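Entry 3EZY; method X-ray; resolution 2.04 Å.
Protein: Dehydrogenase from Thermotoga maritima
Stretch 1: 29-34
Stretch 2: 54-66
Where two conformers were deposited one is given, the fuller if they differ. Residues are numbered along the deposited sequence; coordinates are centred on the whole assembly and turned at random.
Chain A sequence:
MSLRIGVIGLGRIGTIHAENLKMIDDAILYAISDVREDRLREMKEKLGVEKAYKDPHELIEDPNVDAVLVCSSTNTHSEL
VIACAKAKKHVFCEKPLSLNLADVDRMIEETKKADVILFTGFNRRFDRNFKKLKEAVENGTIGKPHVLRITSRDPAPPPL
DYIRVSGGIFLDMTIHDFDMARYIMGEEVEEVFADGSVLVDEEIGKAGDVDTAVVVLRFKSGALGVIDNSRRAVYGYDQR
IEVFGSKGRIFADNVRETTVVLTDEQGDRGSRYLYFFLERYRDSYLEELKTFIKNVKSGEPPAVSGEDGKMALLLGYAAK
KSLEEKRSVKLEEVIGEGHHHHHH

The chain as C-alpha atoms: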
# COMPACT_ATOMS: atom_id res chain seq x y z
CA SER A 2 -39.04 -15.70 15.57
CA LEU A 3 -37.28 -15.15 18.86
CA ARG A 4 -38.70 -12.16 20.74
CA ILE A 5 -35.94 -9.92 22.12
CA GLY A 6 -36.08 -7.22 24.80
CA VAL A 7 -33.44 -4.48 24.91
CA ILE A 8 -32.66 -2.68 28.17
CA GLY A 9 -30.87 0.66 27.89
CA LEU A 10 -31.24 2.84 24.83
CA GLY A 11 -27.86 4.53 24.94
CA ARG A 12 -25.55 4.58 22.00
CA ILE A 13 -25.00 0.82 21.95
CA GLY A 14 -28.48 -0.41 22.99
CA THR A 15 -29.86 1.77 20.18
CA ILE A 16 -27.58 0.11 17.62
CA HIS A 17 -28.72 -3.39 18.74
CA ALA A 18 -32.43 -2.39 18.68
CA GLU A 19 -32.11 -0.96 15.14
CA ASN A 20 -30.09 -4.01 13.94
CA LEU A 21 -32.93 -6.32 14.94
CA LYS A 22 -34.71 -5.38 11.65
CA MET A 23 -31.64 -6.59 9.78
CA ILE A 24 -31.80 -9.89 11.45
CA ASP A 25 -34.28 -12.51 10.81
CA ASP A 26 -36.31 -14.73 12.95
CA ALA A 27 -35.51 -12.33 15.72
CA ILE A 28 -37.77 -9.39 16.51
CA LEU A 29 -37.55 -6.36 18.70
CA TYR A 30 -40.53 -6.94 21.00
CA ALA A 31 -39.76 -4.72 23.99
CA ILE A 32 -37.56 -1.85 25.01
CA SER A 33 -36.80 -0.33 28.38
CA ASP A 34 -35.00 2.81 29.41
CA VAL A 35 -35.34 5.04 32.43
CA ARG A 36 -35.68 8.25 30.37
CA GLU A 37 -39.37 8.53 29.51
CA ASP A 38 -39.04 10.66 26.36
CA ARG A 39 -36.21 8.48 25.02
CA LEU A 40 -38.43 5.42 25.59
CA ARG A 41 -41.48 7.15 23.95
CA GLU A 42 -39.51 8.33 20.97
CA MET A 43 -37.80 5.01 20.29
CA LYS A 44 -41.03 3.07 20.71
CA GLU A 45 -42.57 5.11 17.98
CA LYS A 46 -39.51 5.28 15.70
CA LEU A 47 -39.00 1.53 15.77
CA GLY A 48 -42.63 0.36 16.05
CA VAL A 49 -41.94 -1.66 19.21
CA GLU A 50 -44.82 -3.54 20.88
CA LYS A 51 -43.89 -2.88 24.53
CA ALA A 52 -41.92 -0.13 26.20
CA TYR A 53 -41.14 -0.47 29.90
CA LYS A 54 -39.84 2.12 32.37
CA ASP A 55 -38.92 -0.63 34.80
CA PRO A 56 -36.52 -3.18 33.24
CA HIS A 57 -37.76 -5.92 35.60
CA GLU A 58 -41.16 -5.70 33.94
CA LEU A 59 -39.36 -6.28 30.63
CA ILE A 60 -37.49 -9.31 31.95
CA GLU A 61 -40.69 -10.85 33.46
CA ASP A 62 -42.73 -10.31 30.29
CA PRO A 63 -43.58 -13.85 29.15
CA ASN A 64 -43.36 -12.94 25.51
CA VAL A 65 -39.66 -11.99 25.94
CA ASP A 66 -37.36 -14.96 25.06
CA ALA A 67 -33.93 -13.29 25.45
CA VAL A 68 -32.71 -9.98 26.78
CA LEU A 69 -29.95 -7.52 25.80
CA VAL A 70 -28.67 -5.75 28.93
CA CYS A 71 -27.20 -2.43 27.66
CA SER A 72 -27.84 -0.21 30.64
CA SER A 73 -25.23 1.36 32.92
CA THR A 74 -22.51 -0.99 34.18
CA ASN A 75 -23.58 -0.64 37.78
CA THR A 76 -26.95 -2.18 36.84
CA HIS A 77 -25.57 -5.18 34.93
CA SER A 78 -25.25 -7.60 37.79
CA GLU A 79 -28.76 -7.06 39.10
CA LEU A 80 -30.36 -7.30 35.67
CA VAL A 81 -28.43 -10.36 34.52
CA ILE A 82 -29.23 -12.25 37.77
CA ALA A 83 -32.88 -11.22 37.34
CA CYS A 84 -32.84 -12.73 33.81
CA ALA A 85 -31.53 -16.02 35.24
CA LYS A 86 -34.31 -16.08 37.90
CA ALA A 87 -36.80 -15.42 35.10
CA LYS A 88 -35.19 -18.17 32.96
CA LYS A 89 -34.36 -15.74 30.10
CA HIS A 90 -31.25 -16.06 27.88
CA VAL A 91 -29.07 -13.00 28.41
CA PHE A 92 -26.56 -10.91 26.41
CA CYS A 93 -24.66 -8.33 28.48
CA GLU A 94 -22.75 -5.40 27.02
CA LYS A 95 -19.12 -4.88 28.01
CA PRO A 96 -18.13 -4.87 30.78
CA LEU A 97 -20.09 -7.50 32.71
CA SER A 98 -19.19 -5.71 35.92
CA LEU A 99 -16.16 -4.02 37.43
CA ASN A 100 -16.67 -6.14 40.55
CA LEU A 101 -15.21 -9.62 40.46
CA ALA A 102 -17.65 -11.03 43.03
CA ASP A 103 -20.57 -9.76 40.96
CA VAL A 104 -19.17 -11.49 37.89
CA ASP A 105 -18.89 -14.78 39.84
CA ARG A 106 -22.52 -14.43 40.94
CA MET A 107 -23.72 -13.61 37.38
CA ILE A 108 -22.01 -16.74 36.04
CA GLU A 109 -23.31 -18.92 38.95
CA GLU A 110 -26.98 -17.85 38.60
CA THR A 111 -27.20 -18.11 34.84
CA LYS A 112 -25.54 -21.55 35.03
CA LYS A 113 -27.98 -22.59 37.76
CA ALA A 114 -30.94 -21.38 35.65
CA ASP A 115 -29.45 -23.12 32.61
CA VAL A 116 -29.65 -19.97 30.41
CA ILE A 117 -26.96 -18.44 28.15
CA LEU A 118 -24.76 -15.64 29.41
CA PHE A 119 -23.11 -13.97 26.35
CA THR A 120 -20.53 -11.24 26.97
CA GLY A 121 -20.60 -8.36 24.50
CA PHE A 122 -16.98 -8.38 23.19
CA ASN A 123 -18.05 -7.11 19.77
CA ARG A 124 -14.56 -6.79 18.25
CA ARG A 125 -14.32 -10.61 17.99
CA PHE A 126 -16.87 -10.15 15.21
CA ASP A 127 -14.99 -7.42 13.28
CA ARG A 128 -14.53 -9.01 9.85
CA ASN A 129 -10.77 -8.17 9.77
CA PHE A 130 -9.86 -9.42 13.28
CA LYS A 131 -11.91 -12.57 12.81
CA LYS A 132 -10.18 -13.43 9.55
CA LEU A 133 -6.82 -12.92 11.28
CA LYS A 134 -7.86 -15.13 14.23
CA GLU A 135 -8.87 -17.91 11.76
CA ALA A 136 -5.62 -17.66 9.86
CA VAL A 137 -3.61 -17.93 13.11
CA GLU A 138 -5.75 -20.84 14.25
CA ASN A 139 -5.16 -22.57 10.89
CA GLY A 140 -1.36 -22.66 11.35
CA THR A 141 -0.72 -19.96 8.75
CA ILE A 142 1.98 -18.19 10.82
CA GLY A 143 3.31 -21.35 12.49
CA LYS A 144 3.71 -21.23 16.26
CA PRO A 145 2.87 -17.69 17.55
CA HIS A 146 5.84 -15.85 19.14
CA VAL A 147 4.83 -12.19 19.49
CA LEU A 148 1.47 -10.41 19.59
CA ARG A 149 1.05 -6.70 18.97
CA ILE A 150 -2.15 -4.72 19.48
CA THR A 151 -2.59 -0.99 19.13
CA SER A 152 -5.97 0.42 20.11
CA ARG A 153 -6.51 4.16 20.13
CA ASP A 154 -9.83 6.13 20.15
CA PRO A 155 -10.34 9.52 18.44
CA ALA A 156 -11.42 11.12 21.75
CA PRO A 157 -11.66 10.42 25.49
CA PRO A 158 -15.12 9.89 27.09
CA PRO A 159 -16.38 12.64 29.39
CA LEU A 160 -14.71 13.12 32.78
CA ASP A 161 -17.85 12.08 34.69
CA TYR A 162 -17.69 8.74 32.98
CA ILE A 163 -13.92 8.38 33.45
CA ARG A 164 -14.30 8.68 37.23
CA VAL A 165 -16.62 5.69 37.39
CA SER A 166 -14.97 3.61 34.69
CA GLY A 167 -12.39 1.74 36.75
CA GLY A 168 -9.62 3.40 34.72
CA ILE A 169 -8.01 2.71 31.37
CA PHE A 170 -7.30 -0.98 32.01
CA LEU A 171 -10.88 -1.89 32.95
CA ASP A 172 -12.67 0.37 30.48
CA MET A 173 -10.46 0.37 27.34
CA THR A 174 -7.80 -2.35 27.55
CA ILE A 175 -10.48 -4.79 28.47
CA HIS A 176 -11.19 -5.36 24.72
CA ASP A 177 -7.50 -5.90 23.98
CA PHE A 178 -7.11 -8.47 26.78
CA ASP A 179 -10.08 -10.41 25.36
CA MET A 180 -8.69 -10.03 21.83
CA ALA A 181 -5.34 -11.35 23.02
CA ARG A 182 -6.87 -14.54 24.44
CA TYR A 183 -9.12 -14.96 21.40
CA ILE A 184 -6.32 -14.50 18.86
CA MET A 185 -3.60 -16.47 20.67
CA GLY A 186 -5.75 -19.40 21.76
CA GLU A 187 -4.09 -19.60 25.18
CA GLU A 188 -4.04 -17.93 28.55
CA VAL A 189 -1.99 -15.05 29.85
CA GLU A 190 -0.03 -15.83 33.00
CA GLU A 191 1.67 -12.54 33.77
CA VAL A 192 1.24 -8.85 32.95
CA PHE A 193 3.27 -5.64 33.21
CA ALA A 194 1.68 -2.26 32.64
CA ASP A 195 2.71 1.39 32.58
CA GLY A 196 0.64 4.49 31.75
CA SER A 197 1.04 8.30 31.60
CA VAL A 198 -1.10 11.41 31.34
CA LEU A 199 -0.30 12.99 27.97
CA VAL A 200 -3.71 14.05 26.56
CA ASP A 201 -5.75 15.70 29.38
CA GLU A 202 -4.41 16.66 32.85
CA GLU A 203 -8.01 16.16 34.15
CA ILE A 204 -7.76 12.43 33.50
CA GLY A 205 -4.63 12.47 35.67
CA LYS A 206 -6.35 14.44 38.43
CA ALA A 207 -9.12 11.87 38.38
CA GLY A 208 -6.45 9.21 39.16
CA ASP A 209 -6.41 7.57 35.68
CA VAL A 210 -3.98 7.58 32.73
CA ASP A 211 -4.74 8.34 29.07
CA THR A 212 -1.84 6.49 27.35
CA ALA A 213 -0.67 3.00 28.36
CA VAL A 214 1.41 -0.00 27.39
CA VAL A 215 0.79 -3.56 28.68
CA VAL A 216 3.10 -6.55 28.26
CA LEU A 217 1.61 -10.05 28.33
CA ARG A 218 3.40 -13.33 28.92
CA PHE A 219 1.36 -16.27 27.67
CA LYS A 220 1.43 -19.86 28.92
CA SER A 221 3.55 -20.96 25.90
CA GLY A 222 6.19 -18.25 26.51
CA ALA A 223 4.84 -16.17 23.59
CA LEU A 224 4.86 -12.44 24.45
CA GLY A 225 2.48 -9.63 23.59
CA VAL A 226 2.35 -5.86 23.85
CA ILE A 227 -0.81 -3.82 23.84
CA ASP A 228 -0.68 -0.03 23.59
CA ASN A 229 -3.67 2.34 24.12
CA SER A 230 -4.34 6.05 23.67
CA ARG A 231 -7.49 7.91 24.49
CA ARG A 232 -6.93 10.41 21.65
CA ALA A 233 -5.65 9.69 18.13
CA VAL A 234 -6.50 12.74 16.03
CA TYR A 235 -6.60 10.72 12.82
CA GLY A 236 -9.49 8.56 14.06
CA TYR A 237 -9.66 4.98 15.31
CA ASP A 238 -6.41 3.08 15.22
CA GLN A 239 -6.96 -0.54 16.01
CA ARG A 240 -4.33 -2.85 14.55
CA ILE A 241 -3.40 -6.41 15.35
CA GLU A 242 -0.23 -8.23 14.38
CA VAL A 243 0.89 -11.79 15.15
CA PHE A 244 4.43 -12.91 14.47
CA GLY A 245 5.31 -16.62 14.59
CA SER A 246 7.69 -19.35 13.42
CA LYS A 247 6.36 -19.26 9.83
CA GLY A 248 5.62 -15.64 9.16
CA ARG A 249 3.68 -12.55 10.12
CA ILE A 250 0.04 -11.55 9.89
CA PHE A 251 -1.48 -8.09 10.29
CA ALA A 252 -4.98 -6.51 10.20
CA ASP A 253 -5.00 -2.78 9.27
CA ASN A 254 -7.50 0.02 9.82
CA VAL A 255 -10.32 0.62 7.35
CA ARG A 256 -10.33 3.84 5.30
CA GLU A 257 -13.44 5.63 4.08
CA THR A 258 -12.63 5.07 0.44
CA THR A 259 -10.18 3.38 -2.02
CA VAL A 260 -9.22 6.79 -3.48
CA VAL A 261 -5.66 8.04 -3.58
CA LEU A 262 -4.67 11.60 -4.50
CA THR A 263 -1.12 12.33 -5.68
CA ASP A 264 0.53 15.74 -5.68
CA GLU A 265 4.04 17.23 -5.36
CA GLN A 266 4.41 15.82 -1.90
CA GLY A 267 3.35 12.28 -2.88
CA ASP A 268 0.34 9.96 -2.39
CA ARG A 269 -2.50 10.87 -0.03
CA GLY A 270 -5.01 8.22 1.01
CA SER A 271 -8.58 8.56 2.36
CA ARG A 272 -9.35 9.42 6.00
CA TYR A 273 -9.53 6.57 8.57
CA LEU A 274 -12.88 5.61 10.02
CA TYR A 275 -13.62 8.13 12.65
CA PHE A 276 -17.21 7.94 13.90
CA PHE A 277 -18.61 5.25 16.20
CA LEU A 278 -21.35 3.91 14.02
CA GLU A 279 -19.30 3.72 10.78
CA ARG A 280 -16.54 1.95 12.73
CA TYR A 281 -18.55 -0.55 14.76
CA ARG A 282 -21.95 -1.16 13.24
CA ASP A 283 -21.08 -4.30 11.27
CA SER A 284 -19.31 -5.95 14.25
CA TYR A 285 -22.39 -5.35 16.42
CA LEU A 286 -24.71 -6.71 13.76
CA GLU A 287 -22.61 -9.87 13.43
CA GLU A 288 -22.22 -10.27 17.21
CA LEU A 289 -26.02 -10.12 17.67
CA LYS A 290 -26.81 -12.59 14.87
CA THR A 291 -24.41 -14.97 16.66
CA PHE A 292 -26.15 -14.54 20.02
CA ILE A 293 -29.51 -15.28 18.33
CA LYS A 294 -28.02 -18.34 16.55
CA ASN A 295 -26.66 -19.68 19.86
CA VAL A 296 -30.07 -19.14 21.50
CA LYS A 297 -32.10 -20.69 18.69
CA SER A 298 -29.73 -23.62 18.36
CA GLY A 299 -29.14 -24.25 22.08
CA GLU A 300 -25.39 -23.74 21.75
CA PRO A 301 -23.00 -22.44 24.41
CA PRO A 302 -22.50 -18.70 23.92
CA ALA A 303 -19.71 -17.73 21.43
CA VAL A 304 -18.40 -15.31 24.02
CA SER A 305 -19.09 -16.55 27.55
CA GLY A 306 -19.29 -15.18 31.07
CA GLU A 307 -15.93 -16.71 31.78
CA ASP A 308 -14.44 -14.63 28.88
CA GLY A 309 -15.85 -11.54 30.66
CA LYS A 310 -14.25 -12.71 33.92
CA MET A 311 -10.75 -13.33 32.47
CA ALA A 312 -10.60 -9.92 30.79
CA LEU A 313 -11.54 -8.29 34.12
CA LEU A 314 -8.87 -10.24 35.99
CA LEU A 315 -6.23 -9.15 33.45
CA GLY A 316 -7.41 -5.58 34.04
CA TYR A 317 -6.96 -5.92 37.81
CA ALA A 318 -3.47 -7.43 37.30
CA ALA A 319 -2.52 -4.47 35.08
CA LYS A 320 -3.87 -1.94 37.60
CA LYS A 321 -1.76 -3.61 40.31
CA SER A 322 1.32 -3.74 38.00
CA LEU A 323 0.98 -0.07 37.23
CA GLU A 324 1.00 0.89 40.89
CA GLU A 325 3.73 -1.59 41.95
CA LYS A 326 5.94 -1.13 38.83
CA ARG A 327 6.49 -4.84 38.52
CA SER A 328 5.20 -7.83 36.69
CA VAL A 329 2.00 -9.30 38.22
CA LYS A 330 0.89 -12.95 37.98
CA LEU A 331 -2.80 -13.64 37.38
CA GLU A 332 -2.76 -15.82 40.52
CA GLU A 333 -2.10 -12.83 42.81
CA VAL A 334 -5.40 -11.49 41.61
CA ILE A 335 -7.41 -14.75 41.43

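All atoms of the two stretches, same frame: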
# COMPACT_ATOMS: atom_id res chain seq x y z
N LEU A 29 -37.55 -7.30 17.59
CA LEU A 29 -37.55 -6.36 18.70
C LEU A 29 -38.97 -6.27 19.26
O LEU A 29 -39.82 -5.64 18.66
CB LEU A 29 -37.13 -4.98 18.23
CG LEU A 29 -37.05 -3.90 19.32
CD1 LEU A 29 -36.04 -4.27 20.42
CD2 LEU A 29 -36.65 -2.63 18.65
N TYR A 30 -39.20 -6.89 20.42
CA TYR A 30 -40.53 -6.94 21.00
C TYR A 30 -40.71 -5.90 22.08
O TYR A 30 -41.82 -5.36 22.24
CB TYR A 30 -40.83 -8.33 21.57
CG TYR A 30 -42.10 -8.41 22.37
CD1 TYR A 30 -43.32 -8.58 21.75
CD2 TYR A 30 -42.08 -8.32 23.75
CE1 TYR A 30 -44.49 -8.66 22.48
CE2 TYR A 30 -43.24 -8.38 24.49
CZ TYR A 30 -44.44 -8.56 23.84
OH TYR A 30 -45.62 -8.64 24.57
N ALA A 31 -39.67 -5.65 22.86
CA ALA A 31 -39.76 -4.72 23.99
C ALA A 31 -38.51 -3.90 24.17
O ALA A 31 -37.40 -4.37 23.92
CB ALA A 31 -40.07 -5.48 25.30
N ILE A 32 -38.68 -2.68 24.64
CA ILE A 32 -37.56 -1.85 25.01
C ILE A 32 -37.78 -1.29 26.40
O ILE A 32 -38.93 -1.19 26.88
CB ILE A 32 -37.34 -0.68 23.99
CG1 ILE A 32 -38.65 0.15 23.79
CG2 ILE A 32 -36.76 -1.21 22.70
CD1 ILE A 32 -38.44 1.41 22.98
N SER A 33 -36.69 -0.92 27.06
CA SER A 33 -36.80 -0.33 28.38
C SER A 33 -35.69 0.68 28.50
O SER A 33 -34.58 0.46 28.00
CB SER A 33 -36.67 -1.39 29.49
OG SER A 33 -36.59 -0.79 30.77
N ASP A 34 -36.00 1.81 29.14
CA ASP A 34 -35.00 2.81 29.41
C ASP A 34 -35.62 3.67 30.49
O ASP A 34 -36.84 3.80 30.56
CB ASP A 34 -34.71 3.64 28.14
CG ASP A 34 -33.50 4.57 28.31
OD1 ASP A 34 -33.68 5.74 28.72
OD2 ASP A 34 -32.38 4.17 27.97
N LYS A 54 -40.69 1.29 31.52
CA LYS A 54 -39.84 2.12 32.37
C LYS A 54 -39.02 1.29 33.33
O LYS A 54 -37.85 1.58 33.58
CB LYS A 54 -40.68 3.12 33.18
CG LYS A 54 -41.16 4.30 32.40
CD LYS A 54 -41.97 5.26 33.30
CE LYS A 54 -41.32 5.35 34.70
NZ LYS A 54 -41.49 6.74 35.27
N ASP A 55 -39.62 0.23 33.85
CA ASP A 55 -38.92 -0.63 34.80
C ASP A 55 -38.40 -1.86 34.07
O ASP A 55 -39.17 -2.61 33.52
CB ASP A 55 -39.93 -1.06 35.85
CG ASP A 55 -39.36 -2.04 36.86
OD1 ASP A 55 -38.16 -2.42 36.74
OD2 ASP A 55 -40.13 -2.42 37.78
N PRO A 56 -37.07 -2.08 34.05
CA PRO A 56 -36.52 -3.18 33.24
C PRO A 56 -36.94 -4.56 33.71
O PRO A 56 -36.92 -5.52 32.93
CB PRO A 56 -35.00 -3.05 33.43
CG PRO A 56 -34.80 -2.16 34.63
CD PRO A 56 -36.03 -1.25 34.68
N HIS A 57 -37.28 -4.66 34.99
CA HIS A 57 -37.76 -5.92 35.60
C HIS A 57 -39.09 -6.37 35.02
O HIS A 57 -39.32 -7.55 34.82
CB HIS A 57 -37.82 -5.80 37.12
CG HIS A 57 -36.47 -5.78 37.76
ND1 HIS A 57 -35.76 -6.93 38.00
CD2 HIS A 57 -35.68 -4.75 38.15
CE1 HIS A 57 -34.59 -6.62 38.54
NE2 HIS A 57 -34.52 -5.30 38.65
N GLU A 58 -39.96 -5.41 34.72
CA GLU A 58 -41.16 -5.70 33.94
C GLU A 58 -40.82 -6.24 32.55
O GLU A 58 -41.52 -7.11 32.01
CB GLU A 58 -42.03 -4.46 33.82
CG GLU A 58 -42.49 -3.87 35.17
CD GLU A 58 -43.21 -4.88 36.06
OE1 GLU A 58 -43.59 -5.97 35.58
OE2 GLU A 58 -43.41 -4.59 37.27
N LEU A 59 -39.77 -5.71 31.91
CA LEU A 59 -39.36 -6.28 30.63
C LEU A 59 -38.90 -7.74 30.78
O LEU A 59 -39.30 -8.66 30.04
CB LEU A 59 -38.24 -5.39 29.98
CG LEU A 59 -37.74 -5.86 28.59
CD1 LEU A 59 -37.30 -4.69 27.68
CD2 LEU A 59 -36.62 -6.93 28.72
N ILE A 60 -38.02 -7.98 31.73
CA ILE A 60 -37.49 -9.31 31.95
C ILE A 60 -38.58 -10.35 32.28
O ILE A 60 -38.49 -11.50 31.87
CB ILE A 60 -36.44 -9.26 33.07
CG1 ILE A 60 -35.19 -8.54 32.55
CG2 ILE A 60 -36.16 -10.67 33.63
CD1 ILE A 60 -34.32 -7.95 33.62
N GLU A 61 -39.60 -9.93 33.03
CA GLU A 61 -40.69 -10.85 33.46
C GLU A 61 -41.78 -11.02 32.41
O GLU A 61 -42.59 -11.94 32.48
CB GLU A 61 -41.25 -10.40 34.83
CG GLU A 61 -40.24 -10.53 35.99
CD GLU A 61 -40.53 -9.60 37.17
OE1 GLU A 61 -41.71 -9.24 37.38
OE2 GLU A 61 -39.59 -9.20 37.89
N ASP A 62 -41.79 -10.15 31.40
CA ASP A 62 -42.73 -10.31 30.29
C ASP A 62 -42.61 -11.68 29.64
O ASP A 62 -41.55 -12.03 29.14
CB ASP A 62 -42.45 -9.23 29.24
CG ASP A 62 -43.54 -9.15 28.16
OD1 ASP A 62 -44.07 -10.19 27.74
OD2 ASP A 62 -43.86 -8.02 27.74
N PRO A 63 -43.72 -12.48 29.62
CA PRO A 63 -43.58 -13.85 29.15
C PRO A 63 -43.34 -13.95 27.68
O PRO A 63 -42.95 -14.99 27.22
CB PRO A 63 -44.94 -14.49 29.50
CG PRO A 63 -45.87 -13.33 29.65
CD PRO A 63 -45.02 -12.28 30.29
N ASN A 64 -43.57 -12.88 26.93
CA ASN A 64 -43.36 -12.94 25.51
C ASN A 64 -41.86 -12.79 25.20
O ASN A 64 -41.41 -13.13 24.12
CB ASN A 64 -44.15 -11.80 24.82
CG ASN A 64 -45.65 -12.05 24.81
OD1 ASN A 64 -46.08 -13.16 24.54
ND2 ASN A 64 -46.44 -11.02 25.09
N VAL A 65 -41.11 -12.24 26.15
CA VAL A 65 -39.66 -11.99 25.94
C VAL A 65 -38.81 -13.26 26.10
O VAL A 65 -38.76 -13.84 27.15
CB VAL A 65 -39.14 -10.90 26.92
CG1 VAL A 65 -37.58 -10.79 26.86
CG2 VAL A 65 -39.80 -9.54 26.63
N ASP A 66 -38.13 -13.68 25.03
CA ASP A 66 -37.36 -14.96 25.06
C ASP A 66 -35.88 -14.76 25.50
O ASP A 66 -35.26 -15.65 26.10
CB ASP A 66 -37.40 -15.61 23.67
CG ASP A 66 -38.81 -15.92 23.22
OD1 ASP A 66 -39.52 -16.56 24.05
OD2 ASP A 66 -39.22 -15.55 22.09
O HOH W 1 -35.11 1.09 32.23

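Strand 29-33 and helix 56-61 run nearly antiparallel, their N-to-C directions 160° apart and their axes 8.2 Å apart at closest approach, so residues late in stretch 2 meet residues early in stretch 1.

Lys 54 contributes mainly its backbone: its CA-to-CB bond points away from the strand, and its carbonyl is reached through water. Water 1 donates both to Ser 33 OG (2.8 Å) and to Lys 54 O (3.1 Å), bridging two oxygens that lie 3.9 Å apart, Ser 33 OG and Lys 54 O. Asp 55 turns its side chain away from the strand and caps the helix instead, with His 57 N donating to Asp 55 OD1 at 3.0 Å and 148°. The first helical residue, Pro 56, packs against the serine hydroxyl, Pro 56 CA lying 3.4 Å from Ser 33 OG.

Leu 59 is the apolar centre of the helical part. It points toward the strand, and its CD1 lies 3.7 Å from Ala 31 CB and 3.8 Å from Ser 33 CB; the same methyl is 3.7 Å from the backbone carbon Ile 32 C, while the Ile 32 side chain points away.

Beyond the helix, a type I turn from Asp 62 to Val 65 is closed by Val 65 N donating to Asp 62 O at 3.0 Å. Asp 62 OD1 accepts from Asn 64 N (2.9 Å, 161°), and Asp 62 OD2 approaches the edge of the Tyr 30 ring, 3.3 Å from Tyr 30 CE2. Asn 64 engages the tyrosine twice: its ND2 donates to Tyr 30 OH at 2.6 Å and 141°, and its CB sits 3.8 Å from the centroid of the Tyr 30 ring, 30° off the normal, a CH-pi contact over one face. Val 65 completes the packing, its CG2 3.9 Å from Tyr 30 CD2 and 4.3 Å from Ala 31 CB.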